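PDB 2OPX: aldehyde dehydrogenase A from Escherichia coli BL21, which oxidises lactaldehyde irreversibly to lactate with NAD+, also acts on glycolaldehyde, and takes part in the breakdown of fucose and rhamnose. Local coordinates for residues A106-Y111 with F154-I159; L138-L143 with E468-Q473; A349-G354 with P366-L371. All coordinates share one frame; numbering follows the deposited sequence.

Contact 1 of 3, residues A106-Y111 with F154-I159; sequences AFTADY and FPFFLI. With DXC ((3alpha,5beta,12alpha)-3,12-dihydroxycholan-24-oic acid), chain B.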
# COMPACT_ATOMS: atom_id res chain seq x y z
N ALA A 106 -29.52 0.59 10.17
CA ALA A 106 -28.57 -0.32 10.78
C ALA A 106 -27.22 -0.27 10.07
O ALA A 106 -26.17 -0.24 10.71
CB ALA A 106 -29.12 -1.74 10.76
N PHE A 107 -27.25 -0.26 8.74
CA PHE A 107 -26.03 -0.22 7.95
C PHE A 107 -25.29 1.09 8.18
O PHE A 107 -24.07 1.11 8.32
CB PHE A 107 -26.34 -0.39 6.46
CG PHE A 107 -25.13 -0.40 5.58
CD1 PHE A 107 -24.79 0.72 4.82
CD2 PHE A 107 -24.31 -1.52 5.51
CE1 PHE A 107 -23.65 0.72 4.02
CE2 PHE A 107 -23.17 -1.53 4.71
CZ PHE A 107 -22.84 -0.40 3.96
N THR A 108 -26.04 2.19 8.24
CA THR A 108 -25.47 3.51 8.47
C THR A 108 -24.61 3.50 9.74
O THR A 108 -23.46 3.95 9.73
CB THR A 108 -26.57 4.58 8.61
OG1 THR A 108 -27.19 4.79 7.34
CG2 THR A 108 -25.99 5.90 9.12
N ALA A 109 -25.17 2.99 10.82
CA ALA A 109 -24.44 2.93 12.08
C ALA A 109 -23.18 2.08 11.92
O ALA A 109 -22.10 2.48 12.36
CB ALA A 109 -25.32 2.36 13.18
N ASP A 110 -23.31 0.91 11.29
CA ASP A 110 -22.15 0.05 11.09
C ASP A 110 -21.13 0.73 10.20
O ASP A 110 -19.92 0.64 10.43
CB ASP A 110 -22.55 -1.28 10.46
CG ASP A 110 -23.43 -2.10 11.34
OD1 ASP A 110 -23.34 -1.94 12.58
OD2 ASP A 110 -24.20 -2.91 10.80
N TYR A 111 -21.62 1.42 9.18
CA TYR A 111 -20.76 2.13 8.25
C TYR A 111 -19.94 3.17 9.01
O TYR A 111 -18.73 3.28 8.81
CB TYR A 111 -21.61 2.83 7.20
CG TYR A 111 -20.82 3.40 6.06
CD1 TYR A 111 -20.49 2.62 4.95
CD2 TYR A 111 -20.42 4.73 6.07
CE1 TYR A 111 -19.79 3.16 3.88
CE2 TYR A 111 -19.71 5.28 5.01
CZ TYR A 111 -19.41 4.49 3.92
OH TYR A 111 -18.74 5.05 2.85
N PHE A 154 -31.50 7.28 -0.42
CA PHE A 154 -30.90 6.70 0.78
C PHE A 154 -30.33 7.87 1.57
O PHE A 154 -29.13 7.92 1.87
CB PHE A 154 -29.80 5.70 0.42
CG PHE A 154 -30.33 4.38 -0.05
CD1 PHE A 154 -30.52 4.13 -1.41
CD2 PHE A 154 -30.68 3.39 0.86
CE1 PHE A 154 -31.05 2.93 -1.85
CE2 PHE A 154 -31.22 2.18 0.43
CZ PHE A 154 -31.40 1.95 -0.93
N PRO A 155 -31.20 8.81 1.95
CA PRO A 155 -30.91 10.03 2.70
C PRO A 155 -30.15 9.84 4.00
O PRO A 155 -29.25 10.61 4.31
CB PRO A 155 -32.29 10.63 2.93
CG PRO A 155 -33.11 9.41 3.18
CD PRO A 155 -32.64 8.49 2.06
N PHE A 156 -30.52 8.82 4.76
CA PHE A 156 -29.85 8.60 6.02
C PHE A 156 -28.43 8.07 5.82
O PHE A 156 -27.47 8.63 6.35
CB PHE A 156 -30.64 7.64 6.90
CG PHE A 156 -30.29 7.74 8.35
CD1 PHE A 156 -30.55 8.91 9.06
CD2 PHE A 156 -29.68 6.68 9.00
CE1 PHE A 156 -30.20 9.02 10.39
CE2 PHE A 156 -29.32 6.79 10.35
CZ PHE A 156 -29.58 7.96 11.04
N PHE A 157 -28.30 6.98 5.07
CA PHE A 157 -26.99 6.39 4.82
C PHE A 157 -26.02 7.40 4.23
O PHE A 157 -24.86 7.48 4.65
CB PHE A 157 -27.11 5.21 3.87
CG PHE A 157 -25.79 4.75 3.30
CD1 PHE A 157 -24.69 4.54 4.14
CD2 PHE A 157 -25.66 4.49 1.95
CE1 PHE A 157 -23.47 4.08 3.62
CE2 PHE A 157 -24.45 4.03 1.42
CZ PHE A 157 -23.36 3.82 2.27
N LEU A 158 -26.48 8.18 3.27
CA LEU A 158 -25.60 9.14 2.64
C LEU A 158 -25.11 10.23 3.55
O LEU A 158 -24.13 10.90 3.23
CB LEU A 158 -26.24 9.73 1.39
CG LEU A 158 -25.59 8.97 0.24
CD1 LEU A 158 -26.36 7.68 -0.02
CD2 LEU A 158 -25.52 9.85 -0.99
N ILE A 159 -25.77 10.43 4.68
CA ILE A 159 -25.29 11.43 5.62
C ILE A 159 -23.96 10.85 6.08
O ILE A 159 -22.92 11.51 6.03
CB ILE A 159 -26.23 11.58 6.82
CG1 ILE A 159 -27.60 12.08 6.35
CG2 ILE A 159 -25.64 12.56 7.84
CD1 ILE A 159 -28.62 12.19 7.45
C1 DXC B . -27.01 0.84 -1.61
C2 DXC B . -28.17 -0.13 -1.29
C3 DXC B . -28.55 -0.06 0.21
C4 DXC B . -27.31 -0.32 1.17
C5 DXC B . -26.13 0.61 0.77
C6 DXC B . -25.78 0.54 -0.74
C7 DXC B . -29.72 -1.01 0.54
C8 DXC B . -29.31 -2.49 0.62
C9 DXC B . -28.15 -2.76 1.59
C10 DXC B . -26.91 -1.87 1.21
C11 DXC B . -27.72 -4.25 1.63
C12 DXC B . -26.54 -4.57 2.62
C13 DXC B . -25.33 -3.68 2.18
C14 DXC B . -25.71 -2.16 2.14
C15 DXC B . -28.75 -5.31 1.96
C16 DXC B . -27.90 -6.56 2.06
C17 DXC B . -26.43 -6.15 2.34
C18 DXC B . -27.70 0.23 2.56
C19 DXC B . -25.75 -7.19 3.35
O1 DXC B . -24.88 -4.04 0.86
O2 DXC B . -26.67 0.75 -3.00
C20 DXC B . -26.96 -4.16 4.08
C21 DXC B . -24.28 -6.86 3.66
C22 DXC B . -23.30 -7.95 3.15
C23 DXC B . -23.65 -9.38 3.63
O3 DXC B . -24.33 -10.13 2.88
O4 DXC B . -23.26 -9.75 4.78
C24 DXC B . -26.56 -7.41 4.65
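Phe107, Tyr111 and Phe157 form an aromatic cluster between two parallel helices of the aldehyde dehydrogenase fold, helix 98-116 and the start of helix 155-168, whose short axes lie 8.8 Å apart. Both pairings are T-shaped, with Phe157 the middle ring. Phe107 turns its edge to the face of Phe157, the planes 68° apart and the centroids 5.1 Å apart. Phe157 in turn points CE1 at the centre of the Tyr111 face, with the planes at 86°. With its CG anti to the backbone N (chi1 166°), the Phe157 ring reaches toward helix 98-116 and both partners. The far end of Tyr111, its OH, is hydrogen-bonded to Asp461.

Beside the cluster the contact is packing without a hydrogen bond across it. Thr108 lies 4.9 Å from Phe157, CA to CA, and its CB and CG2 meet the CD2 and CE2 rim of Phe156. Glu104, one turn earlier on the same helix, takes the Thr108 hydroxyl on its carbonyl and receives Phe157 N on its carboxylate, tying the two helices together.

The third kind of contact is with bound deoxycholate, which is hydrogen-bonded to Glu443 and Asn286; Phe157 also lies near the lactate-binding Arg161. Phe154 CE2 comes 3.5 Å from deoxycholate C3, and deoxycholate C14 sits over the centre of the Phe107 ring, 3.6 Å above the plane.

Contact 2 of 3, residues L138-L143 with E468-Q473; sequences LFKRAL and EYLQTQ
Arg141 grips Gln473 side-on: NE and NH2 both donate to Gln473 OE1, at 2.7 Å from NE and 2.8 Å from NH2. The acceptor lies in the guanidinium plane, while the guanidinium and amide planes are 60° apart. A bend at chi2 (-60°) turns the Arg141 chain back along its own strand, bringing NH2 over the rim of the Phe139 ring. Replacing Arg141 by an alanine would probably leave Gln473 OE1 without its two donors, the amide then held through NE2, which bonds to Ile427 O of the second subunit.

Gln471 makes the other side-chain bond. Its NE2 reaches Ala142 O at 2.9 Å, nearly straight at 168°, and also a water that donates to Leu143 O. Leu143 CD2 packs on Gln471 CB at 3.4 Å, while Leu143 CG and CD1 lie against the carbonyls of Tyr469 and Glu468. On the reverse face, Thr472 CG2 touches Leu138 CD2, and the Lys140 chain runs alongside Thr472 in the same direction.

Behind these side chains stands an antiparallel ladder. Phe139 with Gln473 and Arg141 with Gln471 are hydrogen-bonded pairs, each joined by two backbone bonds; Lys140 with Thr472 is the non-hydrogen-bonded pair between them.

The ladder belongs to the protruding oligomerisation strands of the aldehyde dehydrogenase fold. Thr472 O accepts from Trp452 of the second subunit, and Phe139 packs on Ile126 of the third. Strand 124-127 borders Leu138, whereas at the inner end Tyr469 packs on helix 155-168 and Leu143 on strand 224-228.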
# COMPACT_ATOMS: atom_id res chain seq x y z
N LEU A 138 5.66 12.07 2.93
CA LEU A 138 4.39 12.43 2.33
C LEU A 138 3.29 12.20 3.37
O LEU A 138 2.96 11.06 3.69
CB LEU A 138 4.14 11.60 1.08
CG LEU A 138 2.86 11.91 0.30
CD1 LEU A 138 3.03 11.44 -1.14
CD2 LEU A 138 1.67 11.22 0.97
N PHE A 139 2.75 13.29 3.89
CA PHE A 139 1.70 13.21 4.90
C PHE A 139 0.32 13.27 4.27
O PHE A 139 0.15 13.81 3.18
CB PHE A 139 1.83 14.37 5.89
CG PHE A 139 3.03 14.31 6.76
CD1 PHE A 139 3.00 13.61 7.95
CD2 PHE A 139 4.21 14.95 6.38
CE1 PHE A 139 4.13 13.55 8.77
CE2 PHE A 139 5.34 14.89 7.18
CZ PHE A 139 5.30 14.19 8.38
N LYS A 140 -0.66 12.72 4.98
CA LYS A 140 -2.04 12.76 4.53
C LYS A 140 -2.69 13.76 5.46
O LYS A 140 -2.64 13.62 6.69
CB LYS A 140 -2.70 11.39 4.68
CG LYS A 140 -2.20 10.32 3.73
CD LYS A 140 -2.63 10.60 2.30
CE LYS A 140 -2.26 9.45 1.38
NZ LYS A 140 -2.88 9.60 0.03
N ARG A 141 -3.29 14.80 4.89
CA ARG A 141 -3.93 15.83 5.68
C ARG A 141 -5.39 15.97 5.28
O ARG A 141 -5.80 15.49 4.22
CB ARG A 141 -3.23 17.18 5.46
CG ARG A 141 -1.73 17.17 5.65
CD ARG A 141 -1.35 16.76 7.06
NE ARG A 141 0.03 17.13 7.35
CZ ARG A 141 0.68 16.82 8.47
NH1 ARG A 141 0.07 16.13 9.43
NH2 ARG A 141 1.94 17.20 8.62
N ALA A 142 -6.16 16.64 6.13
CA ALA A 142 -7.57 16.86 5.83
C ALA A 142 -7.62 17.95 4.76
O ALA A 142 -6.66 18.70 4.56
CB ALA A 142 -8.30 17.32 7.08
N LEU A 143 -8.75 18.03 4.05
CA LEU A 143 -8.91 19.04 3.03
C LEU A 143 -9.29 20.33 3.73
O LEU A 143 -8.85 21.41 3.35
CB LEU A 143 -10.02 18.64 2.06
CG LEU A 143 -9.92 17.21 1.54
CD1 LEU A 143 -11.05 16.96 0.54
CD2 LEU A 143 -8.55 17.00 0.90
N GLU A 468 -10.74 10.16 -0.22
CA GLU A 468 -11.34 11.25 -0.98
C GLU A 468 -11.29 12.50 -0.10
O GLU A 468 -11.27 13.63 -0.59
CB GLU A 468 -12.80 10.95 -1.31
CG GLU A 468 -13.05 10.06 -2.51
CD GLU A 468 -12.52 10.67 -3.80
OE1 GLU A 468 -12.47 11.92 -3.90
OE2 GLU A 468 -12.18 9.89 -4.71
N TYR A 469 -11.28 12.28 1.21
CA TYR A 469 -11.26 13.37 2.17
C TYR A 469 -9.87 13.67 2.69
O TYR A 469 -9.71 14.43 3.64
CB TYR A 469 -12.20 13.02 3.33
CG TYR A 469 -13.65 13.16 2.94
CD1 TYR A 469 -14.28 14.40 3.02
CD2 TYR A 469 -14.37 12.09 2.42
CE1 TYR A 469 -15.59 14.56 2.60
CE2 TYR A 469 -15.68 12.24 1.99
CZ TYR A 469 -16.29 13.49 2.08
OH TYR A 469 -17.57 13.68 1.62
N LEU A 470 -8.87 13.09 2.05
CA LEU A 470 -7.49 13.28 2.45
C LEU A 470 -6.69 13.84 1.28
O LEU A 470 -6.94 13.50 0.13
CB LEU A 470 -6.90 11.94 2.88
CG LEU A 470 -6.43 11.65 4.31
CD1 LEU A 470 -7.09 12.54 5.32
CD2 LEU A 470 -6.71 10.18 4.60
N GLN A 471 -5.73 14.70 1.58
CA GLN A 471 -4.88 15.25 0.54
C GLN A 471 -3.46 15.09 1.02
O GLN A 471 -3.22 14.73 2.18
CB GLN A 471 -5.21 16.71 0.24
CG GLN A 471 -4.95 17.69 1.36
CD GLN A 471 -5.46 19.07 1.01
OE1 GLN A 471 -5.32 19.52 -0.13
NE2 GLN A 471 -6.04 19.76 1.98
N THR A 472 -2.50 15.37 0.16
CA THR A 472 -1.11 15.18 0.53
C THR A 472 -0.23 16.40 0.72
O THR A 472 -0.43 17.46 0.12
CB THR A 472 -0.43 14.25 -0.48
OG1 THR A 472 -0.50 14.83 -1.79
CG2 THR A 472 -1.12 12.89 -0.51
N GLN A 473 0.75 16.23 1.60
CA GLN A 473 1.75 17.25 1.90
C GLN A 473 3.08 16.52 1.83
O GLN A 473 3.43 15.75 2.72
CB GLN A 473 1.55 17.83 3.30
CG GLN A 473 2.77 18.60 3.80
CD GLN A 473 2.59 19.13 5.20
OE1 GLN A 473 2.05 18.44 6.07
NE2 GLN A 473 3.06 20.35 5.44
O HOH W 1 -7.64 22.27 1.29

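Contact 3 of 3, residues A349-G354 with P366-L371; sequences ARVALG and PPTLLL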
# COMPACT_ATOMS: atom_id res chain seq x y z
N ALA A 349 -41.03 -0.22 -28.40
CA ALA A 349 -40.94 -1.17 -27.30
C ALA A 349 -42.31 -1.79 -27.00
O ALA A 349 -43.35 -1.24 -27.33
CB ALA A 349 -40.40 -0.48 -26.06
N ARG A 350 -42.28 -2.96 -26.36
CA ARG A 350 -43.49 -3.68 -26.02
C ARG A 350 -43.65 -3.78 -24.51
O ARG A 350 -42.73 -4.21 -23.81
CB ARG A 350 -43.43 -5.08 -26.64
CG ARG A 350 -44.53 -6.03 -26.22
CD ARG A 350 -44.73 -7.10 -27.29
NE ARG A 350 -43.59 -8.00 -27.44
CZ ARG A 350 -43.31 -9.00 -26.60
NH1 ARG A 350 -44.09 -9.22 -25.55
NH2 ARG A 350 -42.26 -9.78 -26.82
N VAL A 351 -44.81 -3.37 -24.01
CA VAL A 351 -45.06 -3.43 -22.58
C VAL A 351 -45.63 -4.79 -22.20
O VAL A 351 -46.80 -5.06 -22.45
CB VAL A 351 -46.06 -2.34 -22.13
CG1 VAL A 351 -46.23 -2.38 -20.63
CG2 VAL A 351 -45.56 -0.97 -22.58
N ALA A 352 -44.80 -5.64 -21.62
CA ALA A 352 -45.25 -6.96 -21.21
C ALA A 352 -46.30 -6.76 -20.11
O ALA A 352 -47.48 -6.96 -20.35
CB ALA A 352 -44.08 -7.78 -20.69
N LEU A 353 -45.85 -6.36 -18.92
CA LEU A 353 -46.76 -6.10 -17.81
C LEU A 353 -46.50 -4.72 -17.21
O LEU A 353 -45.46 -4.10 -17.48
CB LEU A 353 -46.62 -7.18 -16.72
CG LEU A 353 -45.27 -7.58 -16.11
CD1 LEU A 353 -44.42 -8.25 -17.17
CD2 LEU A 353 -44.57 -6.38 -15.52
N GLY A 354 -47.44 -4.24 -16.40
CA GLY A 354 -47.29 -2.93 -15.79
C GLY A 354 -47.32 -1.85 -16.85
O GLY A 354 -48.13 -1.91 -17.77
N PRO A 366 -46.21 0.47 -11.11
CA PRO A 366 -46.05 -0.98 -11.06
C PRO A 366 -44.77 -1.48 -11.71
O PRO A 366 -44.21 -0.81 -12.58
CB PRO A 366 -47.28 -1.47 -11.81
CG PRO A 366 -47.40 -0.43 -12.90
CD PRO A 366 -47.18 0.87 -12.15
N PRO A 367 -44.28 -2.64 -11.27
CA PRO A 367 -43.06 -3.21 -11.85
C PRO A 367 -43.37 -3.29 -13.35
O PRO A 367 -44.46 -3.69 -13.74
CB PRO A 367 -42.98 -4.58 -11.21
CG PRO A 367 -43.57 -4.35 -9.86
CD PRO A 367 -44.76 -3.46 -10.14
N THR A 368 -42.42 -2.91 -14.18
CA THR A 368 -42.67 -2.94 -15.60
C THR A 368 -41.58 -3.64 -16.38
O THR A 368 -40.39 -3.42 -16.17
CB THR A 368 -42.87 -1.52 -16.13
OG1 THR A 368 -43.97 -0.92 -15.45
CG2 THR A 368 -43.14 -1.52 -17.63
N LEU A 369 -42.01 -4.51 -17.29
CA LEU A 369 -41.10 -5.27 -18.13
C LEU A 369 -41.30 -4.79 -19.57
O LEU A 369 -42.41 -4.83 -20.09
CB LEU A 369 -41.41 -6.76 -18.03
CG LEU A 369 -40.51 -7.72 -18.81
CD1 LEU A 369 -39.07 -7.54 -18.36
CD2 LEU A 369 -40.95 -9.14 -18.56
N LEU A 370 -40.22 -4.32 -20.19
CA LEU A 370 -40.29 -3.85 -21.56
C LEU A 370 -39.55 -4.82 -22.46
O LEU A 370 -38.41 -5.19 -22.18
CB LEU A 370 -39.70 -2.44 -21.68
CG LEU A 370 -40.40 -1.38 -20.84
CD1 LEU A 370 -39.84 0.00 -21.15
CD2 LEU A 370 -41.89 -1.41 -21.13
N LEU A 371 -40.22 -5.24 -23.53
CA LEU A 371 -39.64 -6.17 -24.49
C LEU A 371 -39.62 -5.58 -25.88
O LEU A 371 -40.15 -4.49 -26.11
CB LEU A 371 -40.43 -7.47 -24.47
CG LEU A 371 -40.31 -8.14 -23.10
CD1 LEU A 371 -41.39 -9.14 -22.95
CD2 LEU A 371 -38.95 -8.80 -22.95
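Leu353 and Leu369 meet through their side chains: Leu353 CD1 touches Leu369 CB at 3.5 Å and lies near its CD2, while Leu353 CD2 rests against the carbonyl of Pro367. The Leu353 CG sits between its backbone N and carbonyl carbon (chi1 52°), which brings CD1 to Leu369 and CD2 to that carbonyl. On the buried strand, Leu369 and Leu371 also pack on Val391 of strand 388-394, and Leu371 reaches Tyr298 and Val302 of helix 295-311. Thr368, buried as well, donates from OG1 to Pro366 O and is hydrogen-bonded to Gly355 N.

At the Arg350 end the backbone pairing is regular. Arg350 and Leu371 are a hydrogen-bonded pair, with Arg350 N to Leu371 O at 2.6 Å and the return bond from Leu371 N nearly straight at 174°; Val351 with Leu370 is the non-hydrogen-bonded pair. Past these, Ala352 N adds a single bond to Leu369 O at 3.0 Å, and Leu369 N makes a weak one to Leu353 O at 3.5 Å.

Strands 350-351 and 368-371 are an antiparallel pair of neighbouring strands joined by a long loop. Through 368-371, parallel to 388-394, they attach to the mixed sheet of the catalytic domain, with Val351, Leu370 and Ala349 packing on helix 331-347.

The solvent side is formed by Arg350, Ala352 and Gly354. Arg350 lays one face of its guanidinium over Leu371 CB, and its NE is bound in a salt bridge to Asp372. Ala352, though exposed, turns its CB inward onto Leu369 CB at 3.9 Å and Leu371 CD1 at 3.8 Å. Gly354 packs its CA on Pro366 CG; its phi is positive (66°), and a side chain there would run into Pro367 O.

In the fold
Contacts 1 and 2 alternate along the chain, in the order 106-111, 138-143, 154-159, 468-473, with strand 135-149 followed directly by helix 155-168. Their centres lie 25 Å apart, and the same helix whose start builds contact 1 packs farther along on Tyr469 of contact 2. Contact 3 comes between the halves of contact 2 in sequence, on another sheet, about 33 Å from contact 1 and 49 Å from contact 2 (centres), across the chain's centre from the latter. Contact 1 borders the substrate pocket, Phe157 lying near the lactate-binding Arg161; contact 2 carries subunit-facing strands that enter the sheet with strands 172-176 and 224-228, and contact 3 edges the catalytic-domain sheet.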